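Local structure of reticulocyte binding protein (Streptococcus agalactiae COH1, 3FAW) at residues 720-725 and 748-753; 148-153 and 216-221. The protein probably hydrolyses alpha-1,6 branch linkages in pullulan and related alpha-glucans as a secreted, cell-wall-attached streptococcal pullulanase. All coordinates share one frame; numbering follows the deposited sequence.

Overall arrangement
Contact 1 (720-725 with 748-753) and contact 2 (148-153 with 216-221) lie on opposite sides of the chain's centre, their own centres about 58 Å apart, with the closed eight-stranded parallel barrel forming a separate domain of the same chain. Both are buried, and each sets a loop against a strand of an antiparallel sheet: contact 1 in the C-terminal domain, contact 2 in the carbohydrate-binding module 48 domain. Their chemistry differs. Contact 1 is wholly apolar, one isoleucine meeting an alanine and a phenylalanine. Contact 2 joins a leucine-centred apolar cluster to two water bridges that tie an aspartate to a strand carbonyl.

Contact 1 (720-725 and 748-753); sequences SLITEV and IYAVFV
Ile-722 and Ala-750 have the nearest CA atoms across the two segments, 8.7 Å apart, a spacing too wide for direct pairing and consistent with strand 736-742 lying between 720-721 and 748-754 in the sheet. No hydrogen bond crosses this gap, and the contact is made by side chains alone. Ile-722 directs its side chain at the strand and touches it with the terminal methyl: CD1 lies 4.2 Å from Ala-750 CB and equally 4.2 Å from Phe-752 CZ. With CG1 anti to the carbonyl carbon (chi1 -63°) and CD1 extended beyond it (chi2 171°), the longer branch reaches the two residues together. Phe-752 contributes the far end of its ring, which the methyl approaches obliquely while the two side chains cross at about a right angle. Ala-750, one methyl long, meets the same CD1 beside the ring. Both strand residues sit on one side of 748-753, two positions apart, and Ile-722 bridges them. Ile-722 also packs on Leu-764, Ala-750 on Leu-771 and Phe-752 on Ala-738 and Ile-811, which extends the apolar layer to loops and flanking strands. Past the short edge strand 720-721, the chain bends through an inverse gamma turn centred on Thr-723. Ile-722, just beyond that strand, thus packs across strand 736-742 onto the next strand of the antiparallel sheet in the C-terminal beta domain that follows the catalytic barrel in pullulanases.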
loop_
_atom_site.group_PDB
_atom_site.type_symbol
_atom_site.label_atom_id
_atom_site.label_comp_id
_atom_site.label_asym_id
_atom_site.label_seq_id
_atom_site.Cartn_x
_atom_site.Cartn_y
_atom_site.Cartn_z
ATOM N N SER A 720 -21.725 23.860 -6.301
ATOM C CA SER A 720 -23.175 23.697 -6.439
ATOM C C SER A 720 -23.563 22.813 -7.628
ATOM O O SER A 720 -22.801 22.657 -8.584
ATOM C CB SER A 720 -23.851 25.070 -6.545
ATOM O OG SER A 720 -23.266 25.868 -7.561
ATOM N N LEU A 721 -24.759 22.235 -7.544
ATOM C CA LEU A 721 -25.253 21.292 -8.546
ATOM C C LEU A 721 -26.128 22.006 -9.573
ATOM O O LEU A 721 -27.216 22.485 -9.244
ATOM C CB LEU A 721 -26.048 20.176 -7.863
ATOM C CG LEU A 721 -26.594 19.056 -8.752
ATOM C CD1 LEU A 721 -25.458 18.291 -9.431
ATOM C CD2 LEU A 721 -27.462 18.117 -7.936
ATOM N N ILE A 722 -25.653 22.076 -10.814
ATOM C CA ILE A 722 -26.411 22.718 -11.889
ATOM C C ILE A 722 -27.588 21.830 -12.311
ATOM O O ILE A 722 -28.727 22.290 -12.397
ATOM C CB ILE A 722 -25.523 23.019 -13.114
ATOM C CG1 ILE A 722 -24.422 24.018 -12.746
ATOM C CG2 ILE A 722 -26.373 23.560 -14.262
ATOM C CD1 ILE A 722 -23.375 24.207 -13.829
ATOM N N THR A 723 -27.302 20.557 -12.560
ATOM C CA THR A 723 -28.332 19.590 -12.920
ATOM C C THR A 723 -29.042 19.031 -11.686
ATOM O O THR A 723 -28.833 17.874 -11.309
ATOM C CB THR A 723 -27.738 18.420 -13.728
ATOM O OG1 THR A 723 -26.700 17.795 -12.964
ATOM C CG2 THR A 723 -27.168 18.912 -15.053
ATOM N N GLU A 724 -29.887 19.847 -11.063
ATOM C CA GLU A 724 -30.753 19.362 -9.985
ATOM C C GLU A 724 -31.893 18.553 -10.587
ATOM O O GLU A 724 -32.266 18.765 -11.742
ATOM C CB GLU A 724 -31.313 20.521 -9.160
ATOM C CG GLU A 724 -30.252 21.293 -8.397
ATOM C CD GLU A 724 -30.837 22.250 -7.379
ATOM O OE1 GLU A 724 -31.912 22.828 -7.646
ATOM O OE2 GLU A 724 -30.217 22.427 -6.308
ATOM N N VAL A 725 -32.444 17.630 -9.804
ATOM C CA VAL A 725 -33.531 16.773 -10.277
ATOM C C VAL A 725 -34.720 17.634 -10.677
ATOM O O VAL A 725 -35.188 18.446 -9.884
ATOM C CB VAL A 725 -33.970 15.747 -9.208
ATOM C CG1 VAL A 725 -35.087 14.856 -9.744
ATOM C CG2 VAL A 725 -32.789 14.900 -8.770
ATOM N N ILE A 748 -14.920 31.638 -11.888
ATOM C CA ILE A 748 -15.928 30.572 -11.860
ATOM C C ILE A 748 -15.618 29.487 -12.901
ATOM O O ILE A 748 -15.299 29.800 -14.047
ATOM C CB ILE A 748 -17.351 31.141 -12.144
ATOM C CG1 ILE A 748 -17.793 32.081 -11.016
ATOM C CG2 ILE A 748 -18.372 30.013 -12.310
ATOM C CD1 ILE A 748 -18.989 32.961 -11.381
ATOM N N TYR A 749 -15.732 28.220 -12.495
ATOM C CA TYR A 749 -15.541 27.073 -13.393
ATOM C C TYR A 749 -16.756 26.143 -13.354
ATOM O O TYR A 749 -17.182 25.728 -12.276
ATOM C CB TYR A 749 -14.289 26.280 -12.999
ATOM C CG TYR A 749 -12.989 27.028 -13.204
ATOM C CD1 TYR A 749 -12.216 26.823 -14.342
ATOM C CD2 TYR A 749 -12.531 27.937 -12.256
ATOM C CE1 TYR A 749 -11.019 27.513 -14.536
ATOM C CE2 TYR A 749 -11.338 28.633 -12.440
ATOM C CZ TYR A 749 -10.587 28.416 -13.580
ATOM O OH TYR A 749 -9.404 29.103 -13.763
ATOM N N ALA A 750 -17.303 25.814 -14.525
ATOM C CA ALA A 750 -18.446 24.894 -14.623
ATOM C C ALA A 750 -18.081 23.662 -15.445
ATOM O O ALA A 750 -17.597 23.790 -16.570
ATOM C CB ALA A 750 -19.644 25.596 -15.244
ATOM N N VAL A 751 -18.326 22.480 -14.878
ATOM C CA VAL A 751 -18.016 21.199 -15.523
ATOM C C VAL A 751 -19.302 20.480 -15.936
ATOM O O VAL A 751 -20.198 20.286 -15.115
ATOM C CB VAL A 751 -17.232 20.261 -14.569
ATOM C CG1 VAL A 751 -16.782 18.995 -15.310
ATOM C CG2 VAL A 751 -16.036 20.984 -13.955
ATOM N N PHE A 752 -19.376 20.088 -17.208
ATOM C CA PHE A 752 -20.520 19.359 -17.757
ATOM C C PHE A 752 -20.061 17.999 -18.272
ATOM O O PHE A 752 -19.122 17.930 -19.063
ATOM C CB PHE A 752 -21.144 20.135 -18.918
ATOM C CG PHE A 752 -21.600 21.526 -18.557
ATOM C CD1 PHE A 752 -22.922 21.769 -18.210
ATOM C CD2 PHE A 752 -20.713 22.593 -18.587
ATOM C CE1 PHE A 752 -23.347 23.046 -17.885
ATOM C CE2 PHE A 752 -21.129 23.869 -18.262
ATOM C CZ PHE A 752 -22.449 24.097 -17.912
ATOM N N VAL A 753 -20.717 16.928 -17.827
ATOM C CA VAL A 753 -20.416 15.568 -18.303
ATOM C C VAL A 753 -21.682 14.880 -18.808
ATOM O O VAL A 753 -22.520 14.450 -18.009
ATOM C CB VAL A 753 -19.791 14.695 -17.186
ATOM C CG1 VAL A 753 -19.621 13.253 -17.657
ATOM C CG2 VAL A 753 -18.448 15.272 -16.737
#

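Contact 2 (148-153 and 216-221); sequences ASLWSP and ILDPYA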
loop_
_atom_site.group_PDB
_atom_site.type_symbol
_atom_site.label_atom_id
_atom_site.label_comp_id
_atom_site.label_asym_id
_atom_site.label_seq_id
_atom_site.Cartn_x
_atom_site.Cartn_y
_atom_site.Cartn_z
ATOM N N ALA A 148 26.076 -4.549 16.876
ATOM C CA ALA A 148 24.856 -5.281 16.530
ATOM C C ALA A 148 23.930 -5.455 17.736
ATOM O O ALA A 148 24.388 -5.633 18.862
ATOM C CB ALA A 148 25.213 -6.639 15.948
ATOM N N SER A 149 22.625 -5.408 17.476
ATOM C CA SER A 149 21.598 -5.580 18.506
ATOM C C SER A 149 20.402 -6.335 17.935
ATOM O O SER A 149 19.938 -6.020 16.838
ATOM C CB SER A 149 21.139 -4.222 19.042
ATOM O OG SER A 149 22.043 -3.719 20.013
ATOM N N LEU A 150 19.919 -7.328 18.682
ATOM C CA LEU A 150 18.727 -8.108 18.319
ATOM C C LEU A 150 17.846 -8.321 19.554
ATOM O O LEU A 150 18.321 -8.818 20.579
ATOM C CB LEU A 150 19.123 -9.474 17.748
ATOM C CG LEU A 150 17.953 -10.365 17.300
ATOM C CD1 LEU A 150 17.401 -9.887 15.955
ATOM C CD2 LEU A 150 18.360 -11.828 17.229
ATOM N N TRP A 151 16.570 -7.957 19.450
ATOM C CA TRP A 151 15.614 -8.137 20.547
ATOM C C TRP A 151 15.021 -9.549 20.500
ATOM O O TRP A 151 14.444 -9.948 19.488
ATOM C CB TRP A 151 14.506 -7.078 20.460
ATOM C CG TRP A 151 13.508 -7.122 21.578
ATOM C CD1 TRP A 151 13.615 -6.520 22.799
ATOM C CD2 TRP A 151 12.242 -7.791 21.569
ATOM N NE1 TRP A 151 12.494 -6.781 23.552
ATOM C CE2 TRP A 151 11.637 -7.561 22.822
ATOM C CE3 TRP A 151 11.564 -8.573 20.625
ATOM C CZ2 TRP A 151 10.381 -8.081 23.157
ATOM C CZ3 TRP A 151 10.315 -9.087 20.955
ATOM C CH2 TRP A 151 9.737 -8.840 22.212
ATOM N N SER A 152 15.171 -10.302 21.589
ATOM C CA SER A 152 14.670 -11.686 21.655
ATOM C C SER A 152 14.689 -12.216 23.099
ATOM O O SER A 152 15.539 -13.027 23.457
ATOM C CB SER A 152 15.497 -12.600 20.738
ATOM O OG SER A 152 14.937 -13.899 20.662
ATOM N N PRO A 153 13.726 -11.773 23.927
ATOM C CA PRO A 153 13.830 -11.976 25.371
ATOM C C PRO A 153 13.719 -13.428 25.860
ATOM O O PRO A 153 14.195 -13.712 26.956
ATOM C CB PRO A 153 12.684 -11.119 25.926
ATOM C CG PRO A 153 11.701 -11.038 24.826
ATOM C CD PRO A 153 12.483 -11.076 23.554
ATOM N N ILE A 216 17.526 -16.942 11.729
ATOM C CA ILE A 216 16.561 -15.865 11.456
ATOM C C ILE A 216 17.167 -14.653 10.736
ATOM O O ILE A 216 18.387 -14.472 10.699
ATOM C CB ILE A 216 15.809 -15.409 12.759
ATOM C CG1 ILE A 216 16.730 -14.669 13.735
ATOM C CG2 ILE A 216 15.171 -16.614 13.456
ATOM C CD1 ILE A 216 16.878 -13.189 13.471
ATOM N N LEU A 217 16.287 -13.832 10.167
ATOM C CA LEU A 217 16.677 -12.625 9.435
ATOM C C LEU A 217 16.474 -11.413 10.328
ATOM O O LEU A 217 15.373 -11.186 10.823
ATOM C CB LEU A 217 15.841 -12.477 8.155
ATOM C CG LEU A 217 15.912 -11.136 7.411
ATOM C CD1 LEU A 217 17.357 -10.767 7.092
ATOM C CD2 LEU A 217 15.069 -11.163 6.128
ATOM N N ASP A 218 17.542 -10.644 10.536
ATOM C CA ASP A 218 17.475 -9.397 11.297
ATOM C C ASP A 218 16.349 -8.513 10.742
ATOM O O ASP A 218 16.422 -8.066 9.595
ATOM C CB ASP A 218 18.824 -8.671 11.211
ATOM C CG ASP A 218 18.919 -7.470 12.136
ATOM O OD1 ASP A 218 17.922 -7.123 12.808
ATOM O OD2 ASP A 218 20.010 -6.862 12.192
ATOM N N PRO A 219 15.289 -8.273 11.543
ATOM C CA PRO A 219 14.201 -7.428 11.041
ATOM C C PRO A 219 14.602 -5.977 10.750
ATOM O O PRO A 219 13.947 -5.327 9.948
ATOM C CB PRO A 219 13.134 -7.501 12.147
ATOM C CG PRO A 219 13.804 -8.034 13.334
ATOM C CD PRO A 219 15.029 -8.776 12.903
ATOM N N TYR A 220 15.671 -5.497 11.387
ATOM C CA TYR A 220 16.189 -4.142 11.179
ATOM C C TYR A 220 17.335 -4.084 10.164
ATOM O O TYR A 220 18.055 -3.091 10.101
ATOM C CB TYR A 220 16.639 -3.542 12.520
ATOM C CG TYR A 220 15.494 -2.999 13.331
ATOM C CD1 TYR A 220 14.577 -3.861 13.925
ATOM C CD2 TYR A 220 15.308 -1.628 13.488
ATOM C CE1 TYR A 220 13.514 -3.379 14.658
ATOM C CE2 TYR A 220 14.240 -1.133 14.225
ATOM C CZ TYR A 220 13.347 -2.019 14.808
ATOM O OH TYR A 220 12.286 -1.565 15.545
ATOM N N ALA A 221 17.489 -5.142 9.371
ATOM C CA ALA A 221 18.484 -5.191 8.297
ATOM C C ALA A 221 18.262 -4.083 7.260
ATOM O O ALA A 221 17.148 -3.911 6.756
ATOM C CB ALA A 221 18.456 -6.567 7.614
HETATM O O HOH W 1 17.507 -6.091 15.300
HETATM O O HOH W 2 21.456 -6.858 14.419
#
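With CG of Leu-150 anti to its backbone nitrogen (chi1 -179°) and CG1 of Ile-216 between its own nitrogen and carbonyl carbon (chi1 69°), the two side chains are carried toward each other and meet tip to tip, Leu-150 CD1 4.2 Å from Ile-216 CD1. The same leucine methyl lies 4.0 Å from Pro-219 CD, where the side chains cross at about a right angle. One methyl of the strand thus fits against the end of Ile-216, where strand 212-216 finishes, and the CD of Pro-219 in the loop that follows; Tyr-205 of strand 202-209 packs on both Leu-150 and Ile-216. The sheet belongs to the carbohydrate-binding module 48 domain, the beta domain found N-terminal to the catalytic barrel in isoamylases and pullulanases; the chain leaving strand 212-216 runs beside strand 146-151. Beside this apolar patch, two waters each donate to Ser-149 O and to one carboxylate oxygen, OD1 or OD2 of Asp-218, at 2.7 Å. Asp-218 OD1 additionally accepts from Tyr-220 N at 3.1 Å in an Asx turn, the donor standing 60° out of the carboxylate plane, and OD2 has a further partner in Tyr-203 OH. Both carboxylate oxygens are therefore gripped more than once, which limits rotation of the group at the start of the type I turn from Asp-218 to Ala-221. Tyr-220 OH in turn reaches Asp-440, joining the turn to helix 432-449.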